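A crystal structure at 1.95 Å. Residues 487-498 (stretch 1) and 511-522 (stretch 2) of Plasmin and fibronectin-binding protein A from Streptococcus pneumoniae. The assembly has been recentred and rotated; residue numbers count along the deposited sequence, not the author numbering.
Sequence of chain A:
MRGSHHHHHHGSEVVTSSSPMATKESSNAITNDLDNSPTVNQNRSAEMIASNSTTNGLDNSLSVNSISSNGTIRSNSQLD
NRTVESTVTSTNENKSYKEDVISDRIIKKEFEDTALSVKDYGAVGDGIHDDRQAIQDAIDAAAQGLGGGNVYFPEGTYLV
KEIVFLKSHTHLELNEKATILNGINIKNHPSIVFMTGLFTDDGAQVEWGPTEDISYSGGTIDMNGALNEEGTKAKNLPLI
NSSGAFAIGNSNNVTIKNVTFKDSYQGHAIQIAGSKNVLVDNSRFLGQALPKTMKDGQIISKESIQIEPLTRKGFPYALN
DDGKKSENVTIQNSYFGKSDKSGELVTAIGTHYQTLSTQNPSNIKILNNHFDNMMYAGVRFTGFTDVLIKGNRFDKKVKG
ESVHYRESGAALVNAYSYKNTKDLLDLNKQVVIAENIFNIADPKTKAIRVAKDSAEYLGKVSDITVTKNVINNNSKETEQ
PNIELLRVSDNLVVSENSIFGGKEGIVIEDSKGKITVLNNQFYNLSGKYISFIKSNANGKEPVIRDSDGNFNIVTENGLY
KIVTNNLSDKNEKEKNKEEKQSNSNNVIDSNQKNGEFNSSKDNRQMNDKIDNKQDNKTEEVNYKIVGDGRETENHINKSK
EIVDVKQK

Stretch 1 (487-498) RVSDNLVVSENS
Stretch 2 (511-522) SKGKITVLNNQF

Two neighbouring, parallel strands of one chain lie side by side, their axes 4.6 Å apart at closest and 4° from parallel, burying 870 Å² between the stretches. The register pairs Leu492 with Ile515 and Val493 with Thr516 (CA-CA 4.8 Å each), and, after a turn in each stretch, Ser498 with Gln521 (CA-CA 4.6 Å). The backbone is extended (Leu492 phi/psi -103/129, Thr516 -139/118), with left-handed residues at Arg487 (54/47), ahead of the strand, and at Asn491 (51/61), Glu496 (51/31) and Asn519 (45/56).

At the start, Val488 N donates to Ser511 OG (3.2 Å; Ser511 chi1 m), and Val488 O accepts from Lys512 N (2.8 Å). Asp490, chi1 t and chi2 8°, then replaces a backbone acceptor: its OD1 takes Lys514 N (2.8 Å) and also its own neighbour, Asn491 N (2.8 Å). Gly513 packs against this carboxylate, Asp490 OD1 to Gly513 CA 3.6 Å; a CB here would clash with Asp490 OD1 and Ser489 O, and the positive phi (67/-155) also favours glycine.

The central ladder runs Leu492 N to Lys514 O (2.8 Å), Thr516 N to Leu492 O (2.9 Å) and Val494 N to Thr516 O (2.9 Å). Leu492 O receives a second donor, a water at 2.9 Å that also lies 2.6 Å from Thr516 OG1 (chi1 m), so this hydroxyl is engaged beside the ladder. CA-H groups supplement it: Val493 CA lies 3.3 Å from Thr516 O, and Ile515 CA 3.5 Å from Leu492 O.

Leu492 (chi1 t, chi2 p), Val494 (t), Ile515 (m, t) and Val517 (t) share one face; all four are buried, where side chains with no donors or acceptors leave none unpaired. Leu492 CD2 meets Ile515 CG2 at 4.4 Å and Val494 CB meets Val517 CG2 at 4.3 Å. Val493, Thr516, Ser495 and Leu518 point to the other face.

Further along, Leu518 N is shared between Ser495 OG (3.1 Å; Ser495 chi1 m) and, through a weak bond, Val494 O (3.2 Å). Val494 O is better served by Asn520 ND2 (3.1 Å, 165°), while Glu496 N donates to Leu518 O (2.9 Å).

Asn520 (chi1 m, chi2 -74°) uses both ends of its amide: besides the ND2 bond to Val494 O, OD1 accepts from Asn497 N (2.9 Å) and Asn497 ND2 (3.0 Å). Asn497 adopts nearly the same rotamer (m, -73°), and its amide is also bonded elsewhere in the structure. Finally, Gln521 N donates to Asn497 O (2.7 Å, 171°), resuming the parallel pairing.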

# COMPACT_ATOMS: atom_id res chain seq x y z
N ARG A 487 -7.66 11.21 17.90
CA ARG A 487 -7.99 10.22 18.90
C ARG A 487 -6.96 9.13 19.18
O ARG A 487 -7.31 7.94 19.25
CB ARG A 487 -9.34 9.57 18.59
CG ARG A 487 -10.48 10.56 18.57
CD ARG A 487 -11.83 9.88 18.62
NE ARG A 487 -12.88 10.85 18.32
CZ ARG A 487 -13.20 11.24 17.09
NH1 ARG A 487 -12.57 10.74 16.05
NH2 ARG A 487 -14.13 12.17 16.92
N VAL A 488 -5.70 9.53 19.35
CA VAL A 488 -4.65 8.57 19.69
C VAL A 488 -4.80 8.42 21.21
O VAL A 488 -4.77 9.40 21.95
CB VAL A 488 -3.25 9.12 19.33
CG1 VAL A 488 -2.17 8.14 19.75
CG2 VAL A 488 -3.18 9.37 17.82
N SER A 489 -4.96 7.18 21.65
CA SER A 489 -5.18 6.87 23.06
C SER A 489 -4.00 6.95 24.01
O SER A 489 -4.18 7.12 25.22
CB SER A 489 -5.79 5.47 23.19
OG SER A 489 -7.02 5.38 22.51
N ASP A 490 -2.79 6.81 23.49
CA ASP A 490 -1.63 6.84 24.37
C ASP A 490 -0.33 6.78 23.59
O ASP A 490 -0.29 6.30 22.45
CB ASP A 490 -1.71 5.65 25.34
CG ASP A 490 -0.82 5.80 26.56
OD1 ASP A 490 -0.24 6.89 26.77
OD2 ASP A 490 -0.73 4.82 27.34
N ASN A 491 0.73 7.28 24.21
CA ASN A 491 2.06 7.30 23.62
C ASN A 491 2.15 7.88 22.21
O ASN A 491 2.53 7.19 21.26
CB ASN A 491 2.66 5.89 23.65
CG ASN A 491 2.97 5.42 25.06
OD1 ASN A 491 3.67 6.11 25.81
ND2 ASN A 491 2.45 4.26 25.44
N LEU A 492 1.79 9.15 22.09
CA LEU A 492 1.87 9.85 20.82
C LEU A 492 3.11 10.74 20.86
O LEU A 492 3.29 11.51 21.81
CB LEU A 492 0.64 10.73 20.59
CG LEU A 492 0.73 11.69 19.40
CD1 LEU A 492 0.77 10.92 18.10
CD2 LEU A 492 -0.48 12.64 19.40
N VAL A 493 3.96 10.63 19.84
CA VAL A 493 5.17 11.45 19.75
C VAL A 493 5.22 12.12 18.38
O VAL A 493 5.22 11.45 17.35
CB VAL A 493 6.46 10.60 19.92
CG1 VAL A 493 7.69 11.47 19.63
CG2 VAL A 493 6.53 10.03 21.33
N VAL A 494 5.24 13.45 18.38
CA VAL A 494 5.31 14.22 17.13
C VAL A 494 6.48 15.17 17.36
O VAL A 494 6.32 16.20 18.04
CB VAL A 494 4.01 15.02 16.89
CG1 VAL A 494 4.04 15.65 15.50
CG2 VAL A 494 2.81 14.09 17.04
N SER A 495 7.64 14.85 16.81
CA SER A 495 8.81 15.69 17.05
C SER A 495 9.78 15.86 15.90
O SER A 495 9.90 15.01 15.03
CB SER A 495 9.58 15.14 18.25
OG SER A 495 8.73 15.01 19.38
N GLU A 496 10.49 16.98 15.94
CA GLU A 496 11.50 17.33 14.94
C GLU A 496 11.07 17.24 13.48
O GLU A 496 11.89 16.97 12.60
CB GLU A 496 12.75 16.49 15.19
CG GLU A 496 13.37 16.78 16.55
CD GLU A 496 14.63 15.97 16.82
OE1 GLU A 496 14.52 14.76 17.08
OE2 GLU A 496 15.72 16.56 16.76
N ASN A 497 9.79 17.50 13.23
CA ASN A 497 9.29 17.49 11.87
C ASN A 497 9.46 18.91 11.32
O ASN A 497 9.38 19.88 12.07
CB ASN A 497 7.81 17.09 11.85
CG ASN A 497 7.59 15.66 12.33
OD1 ASN A 497 7.89 14.70 11.63
ND2 ASN A 497 7.05 15.52 13.54
N SER A 498 9.73 19.02 10.02
CA SER A 498 9.89 20.31 9.36
C SER A 498 8.74 20.51 8.37
O SER A 498 8.56 19.71 7.45
CB SER A 498 11.23 20.40 8.62
OG SER A 498 12.32 20.45 9.52
N SER A 511 -6.85 13.42 21.64
CA SER A 511 -5.91 12.38 22.02
C SER A 511 -5.76 12.32 23.53
O SER A 511 -5.87 13.34 24.21
CB SER A 511 -4.56 12.63 21.34
OG SER A 511 -4.71 12.57 19.93
N LYS A 512 -5.50 11.13 24.06
CA LYS A 512 -5.37 10.94 25.50
C LYS A 512 -4.04 10.28 25.86
O LYS A 512 -3.23 9.96 24.99
CB LYS A 512 -6.54 10.07 26.01
CG LYS A 512 -7.91 10.72 25.76
CD LYS A 512 -9.02 9.70 25.50
CE LYS A 512 -9.58 9.08 26.79
NZ LYS A 512 -10.79 8.24 26.49
N GLY A 513 -3.83 10.08 27.15
CA GLY A 513 -2.59 9.46 27.60
C GLY A 513 -1.37 10.31 27.35
O GLY A 513 -1.46 11.54 27.23
N LYS A 514 -0.21 9.66 27.24
CA LYS A 514 1.05 10.35 27.03
C LYS A 514 1.22 10.98 25.65
O LYS A 514 1.16 10.30 24.62
CB LYS A 514 2.22 9.41 27.31
CG LYS A 514 3.57 10.11 27.30
CD LYS A 514 4.66 9.25 27.88
CE LYS A 514 5.95 10.04 28.01
NZ LYS A 514 5.74 11.29 28.80
N ILE A 515 1.44 12.29 25.65
CA ILE A 515 1.64 13.05 24.43
C ILE A 515 2.93 13.86 24.53
O ILE A 515 3.20 14.49 25.56
CB ILE A 515 0.46 14.00 24.19
CG1 ILE A 515 -0.83 13.18 24.03
CG2 ILE A 515 0.72 14.87 22.97
CD1 ILE A 515 -2.08 14.01 23.79
N THR A 516 3.73 13.82 23.47
CA THR A 516 5.00 14.54 23.42
C THR A 516 5.16 15.17 22.06
O THR A 516 5.20 14.47 21.05
CB THR A 516 6.19 13.59 23.66
OG1 THR A 516 5.97 12.81 24.84
CG2 THR A 516 7.48 14.39 23.83
N VAL A 517 5.25 16.49 22.03
CA VAL A 517 5.43 17.23 20.79
C VAL A 517 6.65 18.11 21.02
O VAL A 517 6.57 19.12 21.71
CB VAL A 517 4.19 18.10 20.48
CG1 VAL A 517 4.40 18.86 19.18
CG2 VAL A 517 2.96 17.21 20.38
N LEU A 518 7.78 17.71 20.44
CA LEU A 518 9.02 18.44 20.66
C LEU A 518 9.80 18.95 19.46
O LEU A 518 10.12 18.20 18.54
CB LEU A 518 9.97 17.60 21.51
CG LEU A 518 9.45 17.05 22.84
CD1 LEU A 518 10.44 16.02 23.38
CD2 LEU A 518 9.23 18.19 23.83
N ASN A 519 10.11 20.24 19.52
CA ASN A 519 10.91 20.92 18.52
C ASN A 519 10.66 20.67 17.05
O ASN A 519 11.56 20.28 16.30
CB ASN A 519 12.38 20.65 18.85
CG ASN A 519 12.69 20.92 20.32
OD1 ASN A 519 12.37 21.98 20.84
ND2 ASN A 519 13.31 19.95 20.98
N ASN A 520 9.43 20.90 16.62
CA ASN A 520 9.08 20.77 15.22
C ASN A 520 9.41 22.15 14.65
O ASN A 520 9.50 23.12 15.41
CB ASN A 520 7.59 20.46 15.07
CG ASN A 520 7.23 19.09 15.62
OD1 ASN A 520 7.53 18.06 15.02
ND2 ASN A 520 6.59 19.07 16.79
N GLN A 521 9.61 22.24 13.34
CA GLN A 521 9.93 23.51 12.70
C GLN A 521 8.85 23.89 11.69
O GLN A 521 8.33 23.03 10.97
CB GLN A 521 11.29 23.43 12.01
CG GLN A 521 12.47 23.58 12.96
CD GLN A 521 13.80 23.21 12.31
OE1 GLN A 521 14.08 23.60 11.17
NE2 GLN A 521 14.62 22.47 13.03
N PHE A 522 8.51 25.18 11.64
CA PHE A 522 7.47 25.66 10.73
C PHE A 522 7.95 26.88 9.94
O PHE A 522 8.56 27.79 10.50
CB PHE A 522 6.22 26.03 11.53
CG PHE A 522 5.75 24.94 12.45
CD1 PHE A 522 4.89 23.95 12.00
CD2 PHE A 522 6.18 24.91 13.77
CE1 PHE A 522 4.46 22.93 12.86
CE2 PHE A 522 5.76 23.90 14.64
CZ PHE A 522 4.91 22.91 14.18
O HOH W 1 4.50 10.70 24.30